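Local coordinates for protein laccase (Uncultured bacterium, PDB 4F7K) that probably catalyses the oxidation of phenolic and related substrates at copper centres, coupled to the reduction of oxygen to water, as a laccase of the multicopper oxidase family, at residues N12-I15 with P21-P24; F333-T338 with D391-W396; F360-A365 with L369-D374. All blocks are in the same frame, centred on the assembly; numbering follows the deposited sequence.

Contact 1 of 3, residues N12-I15 with P21-P24; sequences NAQI and PATP
The beta hairpin of strands 4-13 and 23-28 ends, next to its connecting loop, in the antiparallel hydrogen-bonded pair Ala13 and Thr23. Ala13 N donates to Thr23 O at 2.9 Å and Thr23 N returns the bond to Ala13 O at 2.8 Å, each donor lying tilted by about 25° from the plane of the carbonyl it meets. Next to them, Asn12 and Pro24 form a non-hydrogen-bonded pair, where Asn12 OD1 touches Pro24 CA at 3.9 Å. Beyond Ala13 and Thr23 no further direct backbone bond forms toward the loop, and a water bridges instead: it accepts from Ile15 N at 3.1 Å, donates to Pro21 O at 2.7 Å and also bonds Thr23 OG1. That hydroxyl has a second partner in Gly146 O. Within the cupredoxin-like sheet of the N-terminal family region, strand 23-28 is an outermost strand and strand 4-13 lies just inside it, so the hairpin finishes one side of that sheet. The face carrying Ala13 and Thr23 is the buried one. There the methyl CD1 of Ile15 reaches over to Thr23 CB at 3.7 Å, with Ile142 touching both side chains. Gln14 behaves differently: its CB leaves the partner segment, but a bend at chi2 (63°) folds the amide back, setting OE1 against the methyl CB of Ala22 at 3.5 Å. NE2 meanwhile bonds Glu20 O and Leu16 O, both in the connecting loop. Cut back to an alanine here, the residue would probably leave those two loop carbonyls without their amide donor and uncover the Ala22 methyl. Arg169 adds weak hydrogen bonds from NH1 to the backbone oxygens of Gln14 and Ile15.

Contact 2 of 3, residues F333-T338 with D391-W396; sequences FERGQT and DNPGNW
Arg335 and Asp391 supply the one direct hydrogen bond between these segments, which bring the entry to strand 337-344 beside the link from strand 383-390 to strand 395-402, from one sheet of the C-terminal cupredoxin-like domain to the other. Arg335 NE donates to the backbone Asp391 O at 3.3 Å, with 153° at the hydrogen; the oxygen sits near the guanidinium edge, 17° out of its plane. Water-mediated contact reinforces this: a water donates to Asp391 O at 3.0 Å and accepts a weak bond from Arg335 NH2, so the carbonyl receives two donors. Van der Waals contact comes from Pro393, whose ring atom CG rests over one face of the guanidinium, 3.8 Å from Arg335 NE and toward the rim. The side chain gets this far because CG of Arg335 is anti to the backbone N (chi1 -175°) and the chain beyond stays extended. Glu334 to Gln337 form a type II beta turn, with Gly336 at positive phi, and Gly336 N lies 3.9 Å from Asp391 CA. A bound glycerol also lies close to Arg335. The cationic group is thus met here by a carbonyl dipole and a proline ring, while the Asp391 carboxylate is turned elsewhere, its OD1 7.1 Å from Arg335 NE; the attraction is therefore likely to be ion-dipole in character and modest at this solvent-facing site.

Contact 3 of 3, residues F360-A365 with L369-D374; sequences FFEVGA and LGALRD
Phe360 and Arg373 are joined by two backbone hydrogen bonds, N to O in each direction at 2.8 Å, at one end of a beta hairpin between strands 360-363 and 369-373. Toward the turn the ladder passes through a beta bulge: Glu362 alone faces both Gly370 and Ala371, giving its N to Ala371 O at 2.7 Å and taking Gly370 N on its own O. The extra residue shifts the register by one before Val363 pairs with Leu369. Strand 369-373 is outermost in its sheet, and strand 360-363 lies just inside it, paired in turn with strand 383-390.

Beyond the backbone, the charged ends find their main partners outside the hairpin. Arg373 NH1 makes a salt bridge with Asp212, and Glu362 OE2 bonds Thr376 OG1. Glu362 OE2 and Arg373 NE stay 4.2 Å apart, beyond a salt bridge, but a water donating to Glu362 OE1 and accepting weakly from Arg373 NH2 spans the two side chains. Glu362 OE1 also rests 3.6 Å from Ala371 CB.

Packing differs on the two faces. Where Phe360 and Arg373 project, chi1 of 56° sets CG of Phe360 between its backbone N and carbonyl carbon, which brings one ring face over Arg373 O, with Phe360 CD2 3.7 Å from it. Cys388 and Ile386 of strand 383-390 also touch this ring. On the face of Phe361, Leu369 and Leu372, the leucines clasp the aromatic ring in a pair of CH-pi contacts: Leu372 CD1 stands 3.9 Å from the Phe361 centroid, almost exactly on the ring normal, while Leu369 CG presses the opposite face nearer the rim. At the ring's edge, in its plane, Phe361 CD1 meets Gly370 O at 3.7 Å.

Overall arrangement
Contact 1 belongs to the N-terminal family region and lies across the centre of the chain from the other two, its centre about 43 Å from that of contact 2 and 38 Å from that of contact 3. Contacts 2 and 3 share the C-terminal region: their centres are about 19 Å apart and their nearest atoms about 8 Å, without touching. Both reach one five-stranded sheet, and the hairpin of contact 3 falls, in sequence, between the two segments of contact 2. Strand 395-402, entered from contact 2, carries a His-Cys-His sequence of the kind that supplies copper ligands in multicopper oxidases, so contact 2 lies at the start of a strand that probably supplies copper ligands.

Contact 1 of 3, residues N12-I15 with P21-P24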
ATOM      1  N   ASN A  12      -2.541 -12.224  18.105  1.00 28.76           N
ATOM      2  CA  ASN A  12      -2.530 -13.483  17.351  1.00 31.68           C
ATOM      3  C   ASN A  12      -3.323 -13.300  16.068  1.00 31.94           C
ATOM      4  O   ASN A  12      -4.301 -12.518  16.006  1.00 32.05           O
ATOM      5  CB  ASN A  12      -3.151 -14.617  18.143  1.00 33.03           C
ATOM      6  CG  ASN A  12      -2.413 -14.913  19.426  1.00 37.03           C
ATOM      7  OD1 ASN A  12      -1.475 -15.752  19.473  1.00 41.16           O
ATOM      8  ND2 ASN A  12      -2.851 -14.277  20.489  1.00 34.55           N
ATOM      9  N   ALA A  13      -2.926 -14.022  15.032  1.00 32.25           N
ATOM     10  CA  ALA A  13      -3.682 -13.945  13.791  1.00 32.41           C
ATOM     11  C   ALA A  13      -3.876 -15.319  13.238  1.00 32.92           C
ATOM     12  O   ALA A  13      -2.950 -16.125  13.266  1.00 32.33           O
ATOM     13  CB  ALA A  13      -2.932 -13.093  12.784  1.00 30.72           C
ATOM     14  N   GLN A  14      -5.058 -15.575  12.694  1.00 33.77           N
ATOM     15  CA  GLN A  14      -5.285 -16.831  12.011  1.00 35.87           C
ATOM     16  C   GLN A  14      -4.856 -16.703  10.554  1.00 36.20           C
ATOM     17  O   GLN A  14      -5.635 -16.271   9.706  1.00 37.20           O
ATOM     18  CB  GLN A  14      -6.744 -17.305  12.136  1.00 36.52           C
ATOM     19  CG  GLN A  14      -6.986 -18.772  11.679  1.00 37.01           C
ATOM     20  CD  GLN A  14      -6.233 -19.830  12.521  1.00 36.64           C
ATOM     21  OE1 GLN A  14      -6.184 -19.738  13.719  1.00 35.42           O
ATOM     22  NE2 GLN A  14      -5.656 -20.827  11.866  1.00 36.48           N
ATOM     23  N   ILE A  15      -3.618 -17.090  10.274  1.00 36.18           N
ATOM     24  CA  ILE A  15      -3.061 -17.013   8.935  1.00 35.99           C
ATOM     25  C   ILE A  15      -3.241 -18.323   8.170  1.00 38.16           C
ATOM     26  O   ILE A  15      -3.812 -18.318   7.064  1.00 39.27           O
ATOM     27  CB  ILE A  15      -1.595 -16.583   8.987  1.00 35.15           C
ATOM     28  CG1 ILE A  15      -1.535 -15.204   9.639  1.00 33.60           C
ATOM     29  CG2 ILE A  15      -1.021 -16.577   7.575  1.00 35.06           C
ATOM     30  CD1 ILE A  15      -0.213 -14.790  10.145  1.00 38.45           C
ATOM     31  N   PRO A  21      -2.897 -23.969  13.373  1.00 45.57           N
ATOM     32  CA  PRO A  21      -2.520 -23.084  14.480  1.00 43.26           C
ATOM     33  C   PRO A  21      -2.474 -21.602  14.127  1.00 39.64           C
ATOM     34  O   PRO A  21      -2.037 -21.232  13.054  1.00 38.95           O
ATOM     35  CB  PRO A  21      -1.123 -23.585  14.865  1.00 43.74           C
ATOM     36  CG  PRO A  21      -1.079 -25.001  14.358  1.00 46.02           C
ATOM     37  CD  PRO A  21      -1.846 -24.969  13.091  1.00 46.32           C
ATOM     38  N   ALA A  22      -2.932 -20.774  15.044  1.00 38.15           N
ATOM     39  CA  ALA A  22      -2.854 -19.338  14.925  1.00 36.64           C
ATOM     40  C   ALA A  22      -1.391 -18.929  15.040  1.00 35.64           C
ATOM     41  O   ALA A  22      -0.563 -19.729  15.431  1.00 36.20           O
ATOM     42  CB  ALA A  22      -3.703 -18.664  16.014  1.00 36.65           C
ATOM     43  N   THR A  23      -1.080 -17.690  14.694  1.00 33.83           N
ATOM     44  CA  THR A  23       0.298 -17.226  14.630  1.00 33.22           C
ATOM     45  C   THR A  23       0.470 -16.003  15.545  1.00 32.65           C
ATOM     46  O   THR A  23      -0.227 -15.014  15.377  1.00 32.77           O
ATOM     47  CB  THR A  23       0.671 -16.820  13.169  1.00 32.25           C
ATOM     48  OG1 THR A  23       0.535 -17.956  12.292  1.00 33.98           O
ATOM     49  CG2 THR A  23       2.115 -16.282  13.077  1.00 30.89           C
ATOM     50  N   PRO A  24       1.424 -16.062  16.485  1.00 32.36           N
ATOM     51  CA  PRO A  24       1.727 -14.934  17.364  1.00 32.15           C
ATOM     52  C   PRO A  24       2.528 -13.894  16.632  1.00 31.73           C
ATOM     53  O   PRO A  24       3.408 -14.252  15.856  1.00 31.23           O
ATOM     54  CB  PRO A  24       2.551 -15.572  18.511  1.00 34.32           C
ATOM     55  CG  PRO A  24       3.030 -16.912  17.960  1.00 32.91           C
ATOM     56  CD  PRO A  24       2.024 -17.333  16.953  1.00 33.37           C
TER
HETATM   57  O   HOH W   1      -1.570 -19.022  11.493  1.00  6.33           O

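Contact 2 of 3, residues F333-T338 with D391-W396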
ATOM      1  N   PHE A 333      15.099  21.396  -2.389  1.00 74.14           N
ATOM      2  CA  PHE A 333      14.261  22.136  -3.339  1.00 75.13           C
ATOM      3  C   PHE A 333      13.587  23.343  -2.731  1.00 77.11           C
ATOM      4  O   PHE A 333      13.271  23.342  -1.538  1.00 76.46           O
ATOM      5  CB  PHE A 333      13.128  21.239  -3.850  1.00 72.82           C
ATOM      6  CG  PHE A 333      13.590  20.057  -4.642  1.00 71.04           C
ATOM      7  CD1 PHE A 333      13.822  20.172  -6.014  1.00 72.38           C
ATOM      8  CD2 PHE A 333      13.779  18.822  -4.026  1.00 68.01           C
ATOM      9  CE1 PHE A 333      14.238  19.069  -6.755  1.00 70.56           C
ATOM     10  CE2 PHE A 333      14.203  17.714  -4.760  1.00 65.30           C
ATOM     11  CZ  PHE A 333      14.427  17.841  -6.124  1.00 67.26           C
ATOM     12  N   GLU A 334      13.345  24.355  -3.568  1.00 79.33           N
ATOM     13  CA  GLU A 334      12.368  25.402  -3.269  1.00 80.85           C
ATOM     14  C   GLU A 334      10.962  24.859  -3.549  1.00 78.58           C
ATOM     15  O   GLU A 334      10.766  24.048  -4.461  1.00 77.06           O
ATOM     16  CB  GLU A 334      12.642  26.675  -4.090  1.00 84.75           C
ATOM     17  N   ARG A 335       9.988  25.307  -2.759  1.00 78.55           N
ATOM     18  CA  ARG A 335       8.638  24.725  -2.767  1.00 76.20           C
ATOM     19  C   ARG A 335       7.914  24.923  -4.101  1.00 76.88           C
ATOM     20  O   ARG A 335       7.817  26.045  -4.607  1.00 80.65           O
ATOM     21  CB  ARG A 335       7.819  25.330  -1.625  1.00 77.51           C
ATOM     22  CG  ARG A 335       6.440  24.736  -1.436  1.00 75.26           C
ATOM     23  CD  ARG A 335       5.572  25.688  -0.652  1.00 77.98           C
ATOM     24  NE  ARG A 335       4.246  25.132  -0.415  1.00 75.73           N
ATOM     25  CZ  ARG A 335       3.338  25.672   0.387  1.00 78.21           C
ATOM     26  NH1 ARG A 335       3.598  26.800   1.034  1.00 81.86           N
ATOM     27  NH2 ARG A 335       2.166  25.077   0.543  1.00 77.77           N
ATOM     28  N   GLY A 336       7.408  23.830  -4.663  1.00 73.49           N
ATOM     29  CA  GLY A 336       6.680  23.871  -5.931  1.00 73.93           C
ATOM     30  C   GLY A 336       7.476  23.518  -7.178  1.00 73.85           C
ATOM     31  O   GLY A 336       6.895  23.436  -8.267  1.00 74.62           O
ATOM     32  N   GLN A 337       8.793  23.314  -7.031  1.00 72.97           N
ATOM     33  CA  GLN A 337       9.668  22.936  -8.166  1.00 73.26           C
ATOM     34  C   GLN A 337       9.353  21.528  -8.695  1.00 70.49           C
ATOM     35  O   GLN A 337       8.816  20.683  -7.962  1.00 67.18           O
ATOM     36  CB  GLN A 337      11.149  22.991  -7.776  1.00 73.09           C
ATOM     37  CG  GLN A 337      11.688  24.379  -7.514  1.00 77.67           C
ATOM     38  CD  GLN A 337      13.208  24.442  -7.500  1.00 78.83           C
ATOM     39  OE1 GLN A 337      13.871  23.614  -6.879  1.00 74.99           O
ATOM     40  NE2 GLN A 337      13.767  25.450  -8.180  1.00 82.80           N
ATOM     41  N   THR A 338       9.683  21.302  -9.967  1.00 71.08           N
ATOM     42  CA  THR A 338       9.555  19.997 -10.599  1.00 69.01           C
ATOM     43  C   THR A 338      10.919  19.316 -10.602  1.00 67.95           C
ATOM     44  O   THR A 338      11.956  19.980 -10.698  1.00 69.33           O
ATOM     45  CB  THR A 338       9.066  20.090 -12.071  1.00 71.34           C
ATOM     46  OG1 THR A 338       7.970  21.005 -12.178  1.00 73.18           O
ATOM     47  CG2 THR A 338       8.627  18.704 -12.579  1.00 69.41           C
ATOM     48  N   ASP A 391       5.807  20.050  -3.899  1.00 48.59           N
ATOM     49  CA  ASP A 391       4.895  21.098  -3.386  1.00 49.71           C
ATOM     50  C   ASP A 391       4.629  21.000  -1.866  1.00 50.73           C
ATOM     51  O   ASP A 391       4.158  21.991  -1.251  1.00 50.70           O
ATOM     52  CB  ASP A 391       3.547  21.022  -4.124  1.00 49.43           C
ATOM     53  CG  ASP A 391       2.892  19.638  -3.992  1.00 52.01           C
ATOM     54  OD1 ASP A 391       3.551  18.756  -3.417  1.00 49.32           O
ATOM     55  OD2 ASP A 391       1.747  19.419  -4.453  1.00 53.60           O
ATOM     56  N   ASN A 392       4.892  19.814  -1.273  1.00 50.79           N
ATOM     57  CA  ASN A 392       4.725  19.569   0.197  1.00 49.95           C
ATOM     58  C   ASN A 392       5.977  19.877   1.009  1.00 49.55           C
ATOM     59  O   ASN A 392       7.021  19.230   0.835  1.00 49.92           O
ATOM     60  CB  ASN A 392       4.260  18.113   0.470  1.00 50.44           C
ATOM     61  CG  ASN A 392       3.587  17.916   1.868  1.00 49.77           C
ATOM     62  OD1 ASN A 392       3.630  18.769   2.767  1.00 47.65           O
ATOM     63  ND2 ASN A 392       2.979  16.760   2.035  1.00 49.43           N
ATOM     64  N   PRO A 393       5.898  20.869   1.912  1.00 49.08           N
ATOM     65  CA  PRO A 393       7.126  21.292   2.580  1.00 48.58           C
ATOM     66  C   PRO A 393       7.607  20.362   3.667  1.00 48.51           C
ATOM     67  O   PRO A 393       6.807  19.807   4.445  1.00 48.62           O
ATOM     68  CB  PRO A 393       6.744  22.649   3.215  1.00 49.11           C
ATOM     69  CG  PRO A 393       5.525  23.073   2.489  1.00 49.56           C
ATOM     70  CD  PRO A 393       4.793  21.808   2.168  1.00 48.95           C
ATOM     71  N   GLY A 394       8.922  20.222   3.731  1.00 47.71           N
ATOM     72  CA  GLY A 394       9.571  19.620   4.864  1.00 47.27           C
ATOM     73  C   GLY A 394      10.632  18.656   4.388  1.00 47.01           C
ATOM     74  O   GLY A 394      11.169  18.828   3.293  1.00 47.60           O
ATOM     75  N   ASN A 395      10.937  17.674   5.241  1.00 45.77           N
ATOM     76  CA  ASN A 395      12.019  16.695   5.044  1.00 44.87           C
ATOM     77  C   ASN A 395      11.411  15.306   4.854  1.00 44.78           C
ATOM     78  O   ASN A 395      10.695  14.799   5.749  1.00 43.09           O
ATOM     79  CB  ASN A 395      12.974  16.735   6.229  1.00 44.90           C
ATOM     80  CG  ASN A 395      13.675  18.091   6.365  1.00 46.41           C
ATOM     81  OD1 ASN A 395      13.946  18.565   7.468  1.00 50.37           O
ATOM     82  ND2 ASN A 395      13.928  18.730   5.245  1.00 46.69           N
ATOM     83  N   TRP A 396      11.654  14.751   3.659  1.00 44.48           N
ATOM     84  CA  TRP A 396      10.921  13.618   3.130  1.00 45.01           C
ATOM     85  C   TRP A 396      11.803  12.458   2.689  1.00 44.82           C
ATOM     86  O   TRP A 396      12.474  12.520   1.657  1.00 45.53           O
ATOM     87  CB  TRP A 396      10.055  14.039   1.955  1.00 44.34           C
ATOM     88  CG  TRP A 396       9.160  15.147   2.296  1.00 46.41           C
ATOM     89  CD1 TRP A 396       9.349  16.461   2.012  1.00 45.36           C
ATOM     90  CD2 TRP A 396       7.909  15.063   2.993  1.00 46.39           C
ATOM     91  NE1 TRP A 396       8.294  17.203   2.465  1.00 45.79           N
ATOM     92  CE2 TRP A 396       7.390  16.380   3.071  1.00 45.13           C
ATOM     93  CE3 TRP A 396       7.167  14.006   3.538  1.00 46.01           C
ATOM     94  CZ2 TRP A 396       6.176  16.677   3.687  1.00 45.41           C
ATOM     95  CZ3 TRP A 396       5.937  14.305   4.163  1.00 47.54           C
ATOM     96  CH2 TRP A 396       5.454  15.633   4.215  1.00 46.25           C
TER
HETATM   97  O   HOH W   2       2.081  24.035  -1.840  1.00 21.55           O

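Contact 3 of 3, residues F360-A365 with L369-D374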
ATOM      1  N   PHE A 360       4.168  10.820  -7.550  1.00 47.58           N
ATOM      2  CA  PHE A 360       5.023  11.118  -8.691  1.00 49.18           C
ATOM      3  C   PHE A 360       4.584  10.316  -9.907  1.00 49.88           C
ATOM      4  O   PHE A 360       3.953   9.254  -9.760  1.00 48.30           O
ATOM      5  CB  PHE A 360       6.478  10.771  -8.369  1.00 47.96           C
ATOM      6  CG  PHE A 360       6.678   9.338  -7.945  1.00 45.27           C
ATOM      7  CD1 PHE A 360       6.759   8.325  -8.888  1.00 43.35           C
ATOM      8  CD2 PHE A 360       6.757   9.006  -6.592  1.00 43.00           C
ATOM      9  CE1 PHE A 360       6.949   6.988  -8.496  1.00 42.27           C
ATOM     10  CE2 PHE A 360       6.932   7.674  -6.194  1.00 41.43           C
ATOM     11  CZ  PHE A 360       7.025   6.664  -7.160  1.00 40.20           C
ATOM     12  N   PHE A 361       4.937  10.815 -11.097  1.00 51.78           N
ATOM     13  CA  PHE A 361       4.712  10.077 -12.343  1.00 52.50           C
ATOM     14  C   PHE A 361       5.863   9.120 -12.709  1.00 51.26           C
ATOM     15  O   PHE A 361       7.033   9.518 -12.693  1.00 51.33           O
ATOM     16  CB  PHE A 361       4.511  11.038 -13.512  1.00 55.55           C
ATOM     17  CG  PHE A 361       3.276  11.889 -13.409  1.00 57.32           C
ATOM     18  CD1 PHE A 361       2.038  11.407 -13.841  1.00 57.47           C
ATOM     19  CD2 PHE A 361       3.357  13.196 -12.930  1.00 57.34           C
ATOM     20  CE1 PHE A 361       0.893  12.209 -13.775  1.00 58.82           C
ATOM     21  CE2 PHE A 361       2.217  14.005 -12.850  1.00 58.00           C
ATOM     22  CZ  PHE A 361       0.984  13.513 -13.274  1.00 58.75           C
ATOM     23  N   GLU A 362       5.532   7.880 -13.069  1.00 49.69           N
ATOM     24  CA  GLU A 362       6.504   7.045 -13.768  1.00 50.25           C
ATOM     25  C   GLU A 362       6.553   7.525 -15.235  1.00 53.86           C
ATOM     26  O   GLU A 362       5.546   8.005 -15.773  1.00 55.55           O
ATOM     27  CB  GLU A 362       6.179   5.543 -13.679  1.00 49.02           C
ATOM     28  CG  GLU A 362       6.053   4.940 -12.222  1.00 46.48           C
ATOM     29  CD  GLU A 362       5.449   3.536 -12.194  1.00 47.19           C
ATOM     30  OE1 GLU A 362       4.666   3.205 -13.091  1.00 47.39           O
ATOM     31  OE2 GLU A 362       5.726   2.746 -11.251  1.00 48.25           O
ATOM     32  N   VAL A 363       7.732   7.444 -15.846  1.00 54.53           N
ATOM     33  CA  VAL A 363       7.930   7.901 -17.225  1.00 58.55           C
ATOM     34  C   VAL A 363       8.041   6.682 -18.130  1.00 59.13           C
ATOM     35  O   VAL A 363       8.865   5.798 -17.897  1.00 57.78           O
ATOM     36  CB  VAL A 363       9.150   8.841 -17.342  1.00 59.30           C
ATOM     37  CG1 VAL A 363       9.483   9.155 -18.803  1.00 63.93           C
ATOM     38  CG2 VAL A 363       8.885  10.127 -16.584  1.00 59.21           C
ATOM     39  N   GLY A 364       7.179   6.622 -19.138  1.00 61.91           N
ATOM     40  CA  GLY A 364       7.128   5.477 -20.044  1.00 63.58           C
ATOM     41  C   GLY A 364       8.310   5.358 -20.999  1.00 66.02           C
ATOM     42  O   GLY A 364       9.164   6.251 -21.090  1.00 66.46           O
ATOM     43  N   ALA A 365       8.335   4.235 -21.715  1.00 67.27           N
ATOM     44  CA  ALA A 365       9.360   3.904 -22.704  1.00 69.37           C
ATOM     45  C   ALA A 365       9.502   4.948 -23.805  1.00 73.01           C
ATOM     46  O   ALA A 365      10.489   4.946 -24.520  1.00 74.96           O
ATOM     47  CB  ALA A 365       9.078   2.524 -23.320  1.00 69.62           C
ATOM     48  N   LEU A 369       4.666  11.027 -19.478  1.00 72.00           N
ATOM     49  CA  LEU A 369       4.011  10.641 -18.235  1.00 68.47           C
ATOM     50  C   LEU A 369       3.123   9.381 -18.317  1.00 67.08           C
ATOM     51  O   LEU A 369       2.293   9.249 -19.208  1.00 69.38           O
ATOM     52  CB  LEU A 369       3.204  11.848 -17.739  1.00 69.94           C
ATOM     53  CG  LEU A 369       3.900  12.953 -16.923  1.00 69.64           C
ATOM     54  CD1 LEU A 369       5.422  12.987 -17.041  1.00 68.46           C
ATOM     55  CD2 LEU A 369       3.300  14.319 -17.212  1.00 72.69           C
ATOM     56  N   GLY A 370       3.322   8.449 -17.384  1.00 63.48           N
ATOM     57  CA  GLY A 370       2.464   7.275 -17.257  1.00 61.15           C
ATOM     58  C   GLY A 370       1.742   7.299 -15.914  1.00 58.67           C
ATOM     59  O   GLY A 370       1.117   8.314 -15.548  1.00 59.62           O
ATOM     60  N   ALA A 371       1.835   6.192 -15.183  1.00 54.39           N
ATOM     61  CA  ALA A 371       1.170   6.049 -13.882  1.00 51.97           C
ATOM     62  C   ALA A 371       1.677   7.060 -12.874  1.00 50.31           C
ATOM     63  O   ALA A 371       2.873   7.345 -12.793  1.00 49.55           O
ATOM     64  CB  ALA A 371       1.349   4.611 -13.322  1.00 49.59           C
ATOM     65  N   LEU A 372       0.730   7.631 -12.152  1.00 49.96           N
ATOM     66  CA  LEU A 372       1.002   8.489 -11.035  1.00 48.87           C
ATOM     67  C   LEU A 372       0.861   7.581  -9.829  1.00 46.08           C
ATOM     68  O   LEU A 372      -0.183   6.951  -9.622  1.00 45.20           O
ATOM     69  CB  LEU A 372       0.003   9.647 -10.993  1.00 50.91           C
ATOM     70  CG  LEU A 372       0.074  10.546  -9.764  1.00 51.02           C
ATOM     71  CD1 LEU A 372       1.310  11.400  -9.774  1.00 52.63           C
ATOM     72  CD2 LEU A 372      -1.143  11.455  -9.707  1.00 56.08           C
ATOM     73  N   ARG A 373       1.937   7.502  -9.056  1.00 44.62           N
ATOM     74  CA  ARG A 373       2.129   6.488  -8.030  1.00 42.57           C
ATOM     75  C   ARG A 373       2.686   7.164  -6.787  1.00 41.71           C
ATOM     76  O   ARG A 373       3.120   8.301  -6.859  1.00 43.37           O
ATOM     77  CB  ARG A 373       3.193   5.480  -8.519  1.00 41.84           C
ATOM     78  CG  ARG A 373       2.745   4.447  -9.569  1.00 43.40           C
ATOM     79  CD  ARG A 373       2.181   3.210  -8.812  1.00 45.42           C
ATOM     80  NE  ARG A 373       1.857   2.138  -9.725  1.00 46.68           N
ATOM     81  CZ  ARG A 373       1.065   1.110  -9.465  1.00 45.38           C
ATOM     82  NH1 ARG A 373       0.460   0.956  -8.275  1.00 39.46           N
ATOM     83  NH2 ARG A 373       0.885   0.223 -10.443  1.00 47.50           N
ATOM     84  N   ASP A 374       2.707   6.463  -5.653  1.00 39.28           N
ATOM     85  CA  ASP A 374       3.521   6.930  -4.548  1.00 39.00           C
ATOM     86  C   ASP A 374       4.638   5.904  -4.244  1.00 37.54           C
ATOM     87  O   ASP A 374       5.538   6.184  -3.442  1.00 37.69           O
ATOM     88  CB  ASP A 374       2.669   7.324  -3.307  1.00 38.49           C
ATOM     89  CG  ASP A 374       1.818   6.177  -2.765  1.00 39.94           C
ATOM     90  OD1 ASP A 374       2.348   5.032  -2.649  1.00 35.98           O
ATOM     91  OD2 ASP A 374       0.610   6.425  -2.436  1.00 41.73           O
TER
HETATM   92  O   HOH W   3       2.701   1.444 -13.108  1.00 16.94           O